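Local coordinates for protein caspase-1 subunit p19/18 (Spodoptera frugiperda, PDB 1M72) that is a cysteine protease of the caspase family that probably takes part in the activation cascade carrying out apoptosis, at residues D181-W195 with M246-T260. Residues are numbered along the deposited sequence; the frame is centred on the assembly and turned at random.
Sequences DFLIAFSTVPGYFSW and MHQQKQVPCITSMLT. With EDO (1,2-ethanediol), chain J.
Ile184 and Thr256 form a hydrogen-bonded pair between antiparallel strands 182-186 and 254-257, the last two strands of the caspase domain's six-stranded mixed sheet. The bond from Ile184 N to Thr256 O is 2.6 Å long and almost straight (177°). Two residues on, Phe186 and Cys254 form another hydrogen-bonded pair. Beta-branched Ile184 and Thr256 suit extended backbone, and they share a face with Phe186 and Cys254; on the other face Ala185 is small enough for Ile255 CD1 to lie against its CB, and Leu183 CD1 meets Ile255 CG2 at 3.9 Å.

Beyond the strands Gln251 takes over. With CG anti to the backbone N (chi1 176°) and the chain extended, its amide spans the gap: NE2 gives a hydrogen bond to Ser187 O, approaching from above the carbonyl plane, while OE1 accepts from Trp195 N at 2.7 Å. The same OE1 lies at the edge of the indole, whose plane is only 24° from that of the amide. Farther out, Met246 CE sits over the face of the Phe193 ring, 4.2 Å from its centroid, a CH-pi contact. Phe193, Trp195 and Met246 also pack on apolar side chains of the bound peptide, and Phe193 lies beside Cys150, the probable nucleophile.

Strand 254-257 pairs in turn with a strand of the second subunit, continuing the sheet across the dimer. At the far end, Thr260 OG1 donates to the syn lone pair of Asp181 OD1 at 2.6 Å, and a water bridges Asp181 OD2 to that hydroxyl.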
ATOM      1  N   ASP C 181      -0.426  -9.664   6.989  1.00 19.13           N
ATOM      2  CA  ASP C 181      -1.879  -9.698   6.935  1.00 21.95           C
ATOM      3  C   ASP C 181      -2.681  -8.503   7.338  1.00 21.40           C
ATOM      4  O   ASP C 181      -3.837  -8.619   7.791  1.00 20.54           O
ATOM      5  CB  ASP C 181      -2.375 -10.965   7.648  1.00 22.83           C
ATOM      6  CG  ASP C 181      -1.703 -12.210   7.083  1.00 25.53           C
ATOM      7  OD1 ASP C 181      -1.481 -12.230   5.845  1.00 26.59           O
ATOM      8  OD2 ASP C 181      -1.367 -13.132   7.855  1.00 23.66           O
ATOM      9  N   PHE C 182      -2.072  -7.353   7.102  1.00 21.40           N
ATOM     10  CA  PHE C 182      -2.730  -6.090   7.373  1.00 23.53           C
ATOM     11  C   PHE C 182      -3.009  -5.451   6.014  1.00 24.13           C
ATOM     12  O   PHE C 182      -2.206  -5.579   5.061  1.00 23.57           O
ATOM     13  CB  PHE C 182      -1.823  -5.135   8.197  1.00 20.38           C
ATOM     14  CG  PHE C 182      -1.740  -5.480   9.665  1.00 22.39           C
ATOM     15  CD1 PHE C 182      -2.502  -4.763  10.615  1.00 20.39           C
ATOM     16  CD2 PHE C 182      -0.922  -6.534  10.104  1.00 18.52           C
ATOM     17  CE1 PHE C 182      -2.460  -5.097  11.994  1.00 20.54           C
ATOM     18  CE2 PHE C 182      -0.862  -6.874  11.470  1.00 22.20           C
ATOM     19  CZ  PHE C 182      -1.641  -6.152  12.431  1.00 19.39           C
ATOM     20  N   LEU C 183      -4.156  -4.791   5.944  1.00 22.35           N
ATOM     21  CA  LEU C 183      -4.547  -4.037   4.786  1.00 20.91           C
ATOM     22  C   LEU C 183      -4.918  -2.682   5.376  1.00 19.63           C
ATOM     23  O   LEU C 183      -5.806  -2.588   6.232  1.00 16.85           O
ATOM     24  CB  LEU C 183      -5.759  -4.632   4.110  1.00 25.61           C
ATOM     25  CG  LEU C 183      -6.288  -3.805   2.917  1.00 25.33           C
ATOM     26  CD1 LEU C 183      -5.214  -3.691   1.887  1.00 20.19           C
ATOM     27  CD2 LEU C 183      -7.540  -4.482   2.345  1.00 22.12           C
ATOM     28  N   ILE C 184      -4.250  -1.636   4.915  1.00 18.38           N
ATOM     29  CA  ILE C 184      -4.506  -0.320   5.449  1.00 20.24           C
ATOM     30  C   ILE C 184      -4.791   0.625   4.310  1.00 21.48           C
ATOM     31  O   ILE C 184      -3.872   1.031   3.533  1.00 18.85           O
ATOM     32  CB  ILE C 184      -3.278   0.211   6.300  1.00 21.60           C
ATOM     33  CG1 ILE C 184      -3.003  -0.733   7.471  1.00 18.02           C
ATOM     34  CG2 ILE C 184      -3.583   1.647   6.836  1.00 18.59           C
ATOM     35  CD1 ILE C 184      -1.725  -0.392   8.281  1.00 19.01           C
ATOM     36  N   ALA C 185      -6.073   0.987   4.247  1.00 20.62           N
ATOM     37  CA  ALA C 185      -6.583   1.873   3.219  1.00 21.18           C
ATOM     38  C   ALA C 185      -6.892   3.304   3.664  1.00 21.82           C
ATOM     39  O   ALA C 185      -7.815   3.548   4.452  1.00 19.76           O
ATOM     40  CB  ALA C 185      -7.797   1.284   2.592  1.00 19.01           C
ATOM     41  N   PHE C 186      -6.103   4.233   3.125  1.00 21.17           N
ATOM     42  CA  PHE C 186      -6.297   5.661   3.378  1.00 22.70           C
ATOM     43  C   PHE C 186      -7.033   6.270   2.174  1.00 20.43           C
ATOM     44  O   PHE C 186      -6.771   5.929   1.009  1.00 20.72           O
ATOM     45  CB  PHE C 186      -4.953   6.389   3.589  1.00 20.88           C
ATOM     46  CG  PHE C 186      -4.505   6.476   5.054  1.00 22.21           C
ATOM     47  CD1 PHE C 186      -3.727   5.466   5.630  1.00 22.88           C
ATOM     48  CD2 PHE C 186      -4.801   7.609   5.824  1.00 22.86           C
ATOM     49  CE1 PHE C 186      -3.235   5.585   6.946  1.00 25.36           C
ATOM     50  CE2 PHE C 186      -4.317   7.742   7.147  1.00 23.31           C
ATOM     51  CZ  PHE C 186      -3.537   6.739   7.704  1.00 23.99           C
ATOM     52  N   SER C 187      -7.978   7.140   2.483  1.00 18.59           N
ATOM     53  CA  SER C 187      -8.775   7.858   1.497  1.00 17.83           C
ATOM     54  C   SER C 187      -7.899   8.669   0.563  1.00 19.88           C
ATOM     55  O   SER C 187      -8.288   8.991  -0.547  1.00 19.43           O
ATOM     56  CB  SER C 187      -9.726   8.836   2.207  1.00 17.33           C
ATOM     57  OG  SER C 187      -9.016   9.801   3.001  1.00 18.50           O
ATOM     58  N   THR C 188      -6.704   9.002   1.025  1.00 20.58           N
ATOM     59  CA  THR C 188      -5.822   9.844   0.238  1.00 21.62           C
ATOM     60  C   THR C 188      -4.347   9.503   0.456  1.00 21.60           C
ATOM     61  O   THR C 188      -3.961   8.743   1.377  1.00 19.93           O
ATOM     62  CB  THR C 188      -6.097  11.360   0.586  1.00 21.15           C
ATOM     63  OG1 THR C 188      -5.537  12.191  -0.420  1.00 27.53           O
ATOM     64  CG2 THR C 188      -5.441  11.739   1.951  1.00 22.51           C
ATOM     65  N   VAL C 189      -3.539  10.079  -0.414  1.00 20.87           N
ATOM     66  CA  VAL C 189      -2.090   9.913  -0.440  1.00 23.15           C
ATOM     67  C   VAL C 189      -1.417  10.707   0.708  1.00 23.50           C
ATOM     68  O   VAL C 189      -1.923  11.746   1.146  1.00 21.58           O
ATOM     69  CB  VAL C 189      -1.598  10.411  -1.843  1.00 25.50           C
ATOM     70  CG1 VAL C 189      -0.177  10.825  -1.806  1.00 29.15           C
ATOM     71  CG2 VAL C 189      -1.792   9.316  -2.861  1.00 24.45           C
ATOM     72  N   PRO C 190      -0.274  10.220   1.230  1.00 22.56           N
ATOM     73  CA  PRO C 190       0.324  11.016   2.309  1.00 21.41           C
ATOM     74  C   PRO C 190       0.622  12.445   1.877  1.00 22.99           C
ATOM     75  O   PRO C 190       1.128  12.697   0.772  1.00 22.87           O
ATOM     76  CB  PRO C 190       1.594  10.235   2.652  1.00 25.26           C
ATOM     77  CG  PRO C 190       1.190   8.761   2.291  1.00 21.81           C
ATOM     78  CD  PRO C 190       0.475   8.978   0.982  1.00 17.74           C
ATOM     79  N   GLY C 191       0.300  13.383   2.766  1.00 25.67           N
ATOM     80  CA  GLY C 191       0.497  14.799   2.503  1.00 24.42           C
ATOM     81  C   GLY C 191      -0.711  15.541   1.926  1.00 29.10           C
ATOM     82  O   GLY C 191      -0.752  16.783   1.963  1.00 29.99           O
ATOM     83  N   TYR C 192      -1.716  14.809   1.443  1.00 24.63           N
ATOM     84  CA  TYR C 192      -2.862  15.445   0.786  1.00 23.03           C
ATOM     85  C   TYR C 192      -4.158  15.583   1.524  1.00 23.25           C
ATOM     86  O   TYR C 192      -4.434  14.858   2.479  1.00 22.61           O
ATOM     87  CB  TYR C 192      -3.171  14.732  -0.540  1.00 20.48           C
ATOM     88  CG  TYR C 192      -2.108  15.004  -1.534  1.00 24.21           C
ATOM     89  CD1 TYR C 192      -0.826  14.465  -1.349  1.00 28.59           C
ATOM     90  CD2 TYR C 192      -2.289  15.988  -2.526  1.00 24.70           C
ATOM     91  CE1 TYR C 192       0.260  14.916  -2.099  1.00 32.64           C
ATOM     92  CE2 TYR C 192      -1.228  16.446  -3.281  1.00 29.18           C
ATOM     93  CZ  TYR C 192       0.063  15.920  -3.059  1.00 35.56           C
ATOM     94  OH  TYR C 192       1.171  16.459  -3.699  1.00 35.38           O
ATOM     95  N   PHE C 193      -4.960  16.537   1.051  1.00 25.52           N
ATOM     96  CA  PHE C 193      -6.306  16.755   1.583  1.00 25.68           C
ATOM     97  C   PHE C 193      -7.152  15.546   1.154  1.00 27.41           C
ATOM     98  O   PHE C 193      -6.814  14.824   0.188  1.00 25.04           O
ATOM     99  CB  PHE C 193      -6.980  17.978   0.957  1.00 31.13           C
ATOM    100  CG  PHE C 193      -6.549  19.283   1.523  1.00 38.65           C
ATOM    101  CD1 PHE C 193      -5.869  20.204   0.720  1.00 42.48           C
ATOM    102  CD2 PHE C 193      -6.880  19.630   2.834  1.00 43.18           C
ATOM    103  CE1 PHE C 193      -5.517  21.482   1.200  1.00 45.59           C
ATOM    104  CE2 PHE C 193      -6.542  20.901   3.350  1.00 50.19           C
ATOM    105  CZ  PHE C 193      -5.852  21.843   2.520  1.00 50.78           C
ATOM    106  N   SER C 194      -8.273  15.367   1.853  1.00 26.99           N
ATOM    107  CA  SER C 194      -9.219  14.294   1.566  1.00 26.05           C
ATOM    108  C   SER C 194     -10.572  14.987   1.486  1.00 24.72           C
ATOM    109  O   SER C 194     -10.902  15.779   2.363  1.00 20.87           O
ATOM    110  CB  SER C 194      -9.209  13.292   2.702  1.00 24.84           C
ATOM    111  OG  SER C 194      -9.916  12.160   2.332  1.00 24.26           O
ATOM    112  N   TRP C 195     -11.349  14.692   0.450  1.00 22.99           N
ATOM    113  CA  TRP C 195     -12.626  15.372   0.284  1.00 24.51           C
ATOM    114  C   TRP C 195     -13.881  14.666   0.774  1.00 24.84           C
ATOM    115  O   TRP C 195     -14.035  13.443   0.633  1.00 23.19           O
ATOM    116  CB  TRP C 195     -12.818  15.768  -1.166  1.00 23.01           C
ATOM    117  CG  TRP C 195     -11.853  16.798  -1.615  1.00 23.51           C
ATOM    118  CD1 TRP C 195     -10.608  16.576  -2.135  1.00 22.91           C
ATOM    119  CD2 TRP C 195     -12.072  18.217  -1.693  1.00 24.24           C
ATOM    120  NE1 TRP C 195     -10.048  17.758  -2.542  1.00 23.83           N
ATOM    121  CE2 TRP C 195     -10.915  18.786  -2.284  1.00 23.38           C
ATOM    122  CE3 TRP C 195     -13.135  19.064  -1.330  1.00 26.84           C
ATOM    123  CZ2 TRP C 195     -10.783  20.163  -2.522  1.00 19.13           C
ATOM    124  CZ3 TRP C 195     -13.004  20.444  -1.564  1.00 22.76           C
ATOM    125  CH2 TRP C 195     -11.826  20.971  -2.156  1.00 25.39           C
ATOM    126  N   MET C 246      -8.988  25.703  -3.947  1.00 24.85           N
ATOM    127  CA  MET C 246      -9.643  24.449  -3.531  1.00 25.48           C
ATOM    128  C   MET C 246     -10.608  23.914  -4.615  1.00 27.73           C
ATOM    129  O   MET C 246     -11.203  22.849  -4.487  1.00 25.04           O
ATOM    130  CB  MET C 246     -10.465  24.676  -2.270  1.00 26.77           C
ATOM    131  CG  MET C 246      -9.691  25.249  -1.094  1.00 30.28           C
ATOM    132  SD  MET C 246      -8.325  24.188  -0.666  1.00 32.63           S
ATOM    133  CE  MET C 246      -9.248  22.825   0.260  1.00 34.19           C
ATOM    134  N   HIS C 247     -10.741  24.661  -5.694  1.00 28.52           N
ATOM    135  CA  HIS C 247     -11.677  24.314  -6.724  1.00 30.13           C
ATOM    136  C   HIS C 247     -11.175  23.379  -7.831  1.00 28.25           C
ATOM    137  O   HIS C 247     -10.069  23.522  -8.305  1.00 26.39           O
ATOM    138  CB  HIS C 247     -12.230  25.619  -7.315  1.00 30.62           C
ATOM    139  CG  HIS C 247     -13.421  25.418  -8.193  1.00 36.12           C
ATOM    140  ND1 HIS C 247     -14.572  24.797  -7.752  1.00 33.06           N
ATOM    141  CD2 HIS C 247     -13.625  25.723  -9.500  1.00 35.88           C
ATOM    142  CE1 HIS C 247     -15.431  24.730  -8.754  1.00 38.37           C
ATOM    143  NE2 HIS C 247     -14.881  25.285  -9.823  1.00 35.56           N
ATOM    144  N   GLN C 248     -12.032  22.439  -8.237  1.00 27.97           N
ATOM    145  CA  GLN C 248     -11.735  21.456  -9.277  1.00 29.19           C
ATOM    146  C   GLN C 248     -10.550  20.597  -8.927  1.00 28.03           C
ATOM    147  O   GLN C 248      -9.739  20.285  -9.786  1.00 24.98           O
ATOM    148  CB  GLN C 248     -11.462  22.153 -10.617  1.00 34.38           C
ATOM    149  CG  GLN C 248     -12.611  23.071 -11.070  1.00 38.83           C
ATOM    150  CD  GLN C 248     -12.354  23.673 -12.434  1.00 43.40           C
ATOM    151  OE1 GLN C 248     -12.816  24.764 -12.724  1.00 45.43           O
ATOM    152  NE2 GLN C 248     -11.610  22.955 -13.283  1.00 47.08           N
ATOM    153  N   GLN C 249     -10.443  20.220  -7.661  1.00 26.71           N
ATOM    154  CA  GLN C 249      -9.324  19.392  -7.248  1.00 31.31           C
ATOM    155  C   GLN C 249      -9.715  17.912  -7.332  1.00 30.75           C
ATOM    156  O   GLN C 249     -10.908  17.567  -7.344  1.00 34.46           O
ATOM    157  CB  GLN C 249      -8.862  19.801  -5.846  1.00 27.40           C
ATOM    158  CG  GLN C 249      -8.533  21.303  -5.763  1.00 26.47           C
ATOM    159  CD  GLN C 249      -7.319  21.658  -6.595  1.00 27.28           C
ATOM    160  OE1 GLN C 249      -6.230  21.179  -6.317  1.00 26.49           O
ATOM    161  NE2 GLN C 249      -7.505  22.481  -7.635  1.00 26.33           N
ATOM    162  N   LYS C 250      -8.696  17.066  -7.421  1.00 29.26           N
ATOM    163  CA  LYS C 250      -8.823  15.615  -7.572  1.00 26.04           C
ATOM    164  C   LYS C 250      -8.242  14.887  -6.374  1.00 26.28           C
ATOM    165  O   LYS C 250      -7.575  15.493  -5.506  1.00 26.70           O
ATOM    166  CB  LYS C 250      -8.069  15.180  -8.812  1.00 25.58           C
ATOM    167  CG  LYS C 250      -8.536  15.900 -10.059  1.00 27.85           C
ATOM    168  CD  LYS C 250      -9.940  15.459 -10.434  1.00 26.58           C
ATOM    169  CE  LYS C 250      -9.887  14.113 -11.192  1.00 24.99           C
ATOM    170  NZ  LYS C 250     -11.240  13.528 -11.256  1.00 23.02           N
ATOM    171  N   GLN C 251      -8.463  13.581  -6.350  1.00 24.83           N
ATOM    172  CA  GLN C 251      -8.019  12.754  -5.237  1.00 20.85           C
ATOM    173  C   GLN C 251      -7.952  11.304  -5.618  1.00 21.21           C
ATOM    174  O   GLN C 251      -8.788  10.823  -6.408  1.00 19.82           O
ATOM    175  CB  GLN C 251      -9.012  12.894  -4.083  1.00 18.33           C
ATOM    176  CG  GLN C 251      -8.732  12.020  -2.874  1.00 17.98           C
ATOM    177  CD  GLN C 251      -9.782  12.175  -1.782  1.00 18.13           C
ATOM    178  OE1 GLN C 251     -10.319  13.267  -1.574  1.00 20.79           O
ATOM    179  NE2 GLN C 251     -10.078  11.077  -1.065  1.00 18.07           N
ATOM    180  N   VAL C 252      -6.933  10.623  -5.094  1.00 21.00           N
ATOM    181  CA  VAL C 252      -6.798   9.186  -5.274  1.00 20.41           C
ATOM    182  C   VAL C 252      -6.455   8.553  -3.908  1.00 21.39           C
ATOM    183  O   VAL C 252      -5.677   9.103  -3.139  1.00 20.32           O
ATOM    184  CB  VAL C 252      -5.742   8.780  -6.357  1.00 21.95           C
ATOM    185  CG1 VAL C 252      -4.271   9.117  -5.906  1.00 21.05           C
ATOM    186  CG2 VAL C 252      -5.875   7.278  -6.639  1.00 17.23           C
ATOM    187  N   PRO C 253      -7.068   7.395  -3.584  1.00 22.54           N
ATOM    188  CA  PRO C 253      -6.799   6.713  -2.299  1.00 22.09           C
ATOM    189  C   PRO C 253      -5.393   6.090  -2.324  1.00 21.88           C
ATOM    190  O   PRO C 253      -4.747   6.015  -3.386  1.00 17.69           O
ATOM    191  CB  PRO C 253      -7.883   5.619  -2.219  1.00 19.61           C
ATOM    192  CG  PRO C 253      -8.943   6.057  -3.258  1.00 22.41           C
ATOM    193  CD  PRO C 253      -8.102   6.682  -4.366  1.00 20.87           C
ATOM    194  N   CYS C 254      -4.947   5.647  -1.144  1.00 23.48           N
ATOM    195  CA  CYS C 254      -3.630   5.018  -0.940  1.00 21.21           C
ATOM    196  C   CYS C 254      -3.893   3.694  -0.176  1.00 19.75           C
ATOM    197  O   CYS C 254      -4.301   3.670   0.986  1.00 19.26           O
ATOM    198  CB  CYS C 254      -2.727   5.977  -0.136  1.00 24.39           C
ATOM    199  SG  CYS C 254      -0.990   5.421  -0.067  1.00 26.06           S
ATOM    200  N   ILE C 255      -3.673   2.586  -0.866  1.00 18.94           N
ATOM    201  CA  ILE C 255      -3.956   1.266  -0.335  1.00 13.92           C
ATOM    202  C   ILE C 255      -2.659   0.619   0.025  1.00 15.29           C
ATOM    203  O   ILE C 255      -1.832   0.370  -0.868  1.00 13.93           O
ATOM    204  CB  ILE C 255      -4.607   0.359  -1.436  1.00 16.83           C
ATOM    205  CG1 ILE C 255      -5.754   1.106  -2.136  1.00 17.31           C
ATOM    206  CG2 ILE C 255      -5.127  -0.888  -0.825  1.00 15.03           C
ATOM    207  CD1 ILE C 255      -6.781   1.686  -1.137  1.00 15.46           C
ATOM    208  N   THR C 256      -2.491   0.309   1.311  1.00 13.23           N
ATOM    209  CA  THR C 256      -1.264  -0.326   1.791  1.00 16.72           C
ATOM    210  C   THR C 256      -1.573  -1.750   2.193  1.00 17.07           C
ATOM    211  O   THR C 256      -2.396  -2.003   3.074  1.00 16.97           O
ATOM    212  CB  THR C 256      -0.640   0.454   2.994  1.00 18.18           C
ATOM    213  OG1 THR C 256      -0.387   1.814   2.601  1.00 21.86           O
ATOM    214  CG2 THR C 256       0.702  -0.175   3.432  1.00 18.03           C
ATOM    215  N   SER C 257      -0.902  -2.687   1.543  1.00 16.82           N
ATOM    216  CA  SER C 257      -1.170  -4.077   1.815  1.00 19.00           C
ATOM    217  C   SER C 257       0.035  -4.911   2.192  1.00 19.26           C
ATOM    218  O   SER C 257       1.108  -4.825   1.549  1.00 17.98           O
ATOM    219  CB  SER C 257      -1.894  -4.707   0.595  1.00 21.23           C
ATOM    220  OG  SER C 257      -1.842  -6.124   0.558  1.00 21.92           O
ATOM    221  N   MET C 258      -0.175  -5.680   3.270  1.00 18.95           N
ATOM    222  CA  MET C 258       0.764  -6.664   3.797  1.00 19.06           C
ATOM    223  C   MET C 258       0.065  -8.038   3.658  1.00 18.80           C
ATOM    224  O   MET C 258       0.526  -9.021   4.241  1.00 19.85           O
ATOM    225  CB  MET C 258       1.059  -6.443   5.281  1.00 20.16           C
ATOM    226  CG  MET C 258       2.151  -5.432   5.583  1.00 24.89           C
ATOM    227  SD  MET C 258       1.769  -3.741   5.139  1.00 33.99           S
ATOM    228  CE  MET C 258       0.490  -3.291   6.168  1.00 20.21           C
ATOM    229  N   LEU C 259      -1.042  -8.100   2.915  1.00 18.74           N
ATOM    230  CA  LEU C 259      -1.785  -9.356   2.730  1.00 19.45           C
ATOM    231  C   LEU C 259      -0.959 -10.440   2.065  1.00 20.17           C
ATOM    232  O   LEU C 259      -0.336 -10.229   1.025  1.00 21.87           O
ATOM    233  CB  LEU C 259      -3.061  -9.118   1.922  1.00 16.20           C
ATOM    234  CG  LEU C 259      -4.043  -8.149   2.592  1.00 19.07           C
ATOM    235  CD1 LEU C 259      -5.303  -8.152   1.783  1.00 14.62           C
ATOM    236  CD2 LEU C 259      -4.374  -8.532   4.095  1.00 14.77           C
ATOM    237  N   THR C 260      -0.928 -11.611   2.687  1.00 22.44           N
ATOM    238  CA  THR C 260      -0.155 -12.732   2.146  1.00 21.36           C
ATOM    239  C   THR C 260      -1.048 -13.723   1.339  1.00 24.10           C
ATOM    240  O   THR C 260      -0.569 -14.707   0.763  1.00 28.19           O
ATOM    241  CB  THR C 260       0.531 -13.476   3.296  1.00 20.83           C
ATOM    242  OG1 THR C 260      -0.475 -13.948   4.198  1.00 20.28           O
ATOM    243  CG2 THR C 260       1.489 -12.536   4.064  1.00 21.22           C
TER
HETATM  244  C1  EDO J 507      -5.091  13.021  -3.488  1.00 36.95           C
HETATM  245  O1  EDO J 507      -4.800  11.769  -2.829  1.00 35.84           O
HETATM  246  C2  EDO J 507      -4.508  12.970  -4.862  1.00 35.26           C
HETATM  247  O2  EDO J 507      -3.112  13.041  -4.733  1.00 37.74           O
HETATM  248  O   HOH W   1      -0.323 -15.492   6.894  1.00 26.84           O
HETATM  249  O   HOH W   2      -2.169   3.563   2.919  1.00 16.66           O
HETATM  250  O   HOH W   3      -7.188  17.695  -3.817  1.00 18.89           O
HETATM  251  O   HOH W   4     -12.678  11.088   0.639  1.00 21.32           O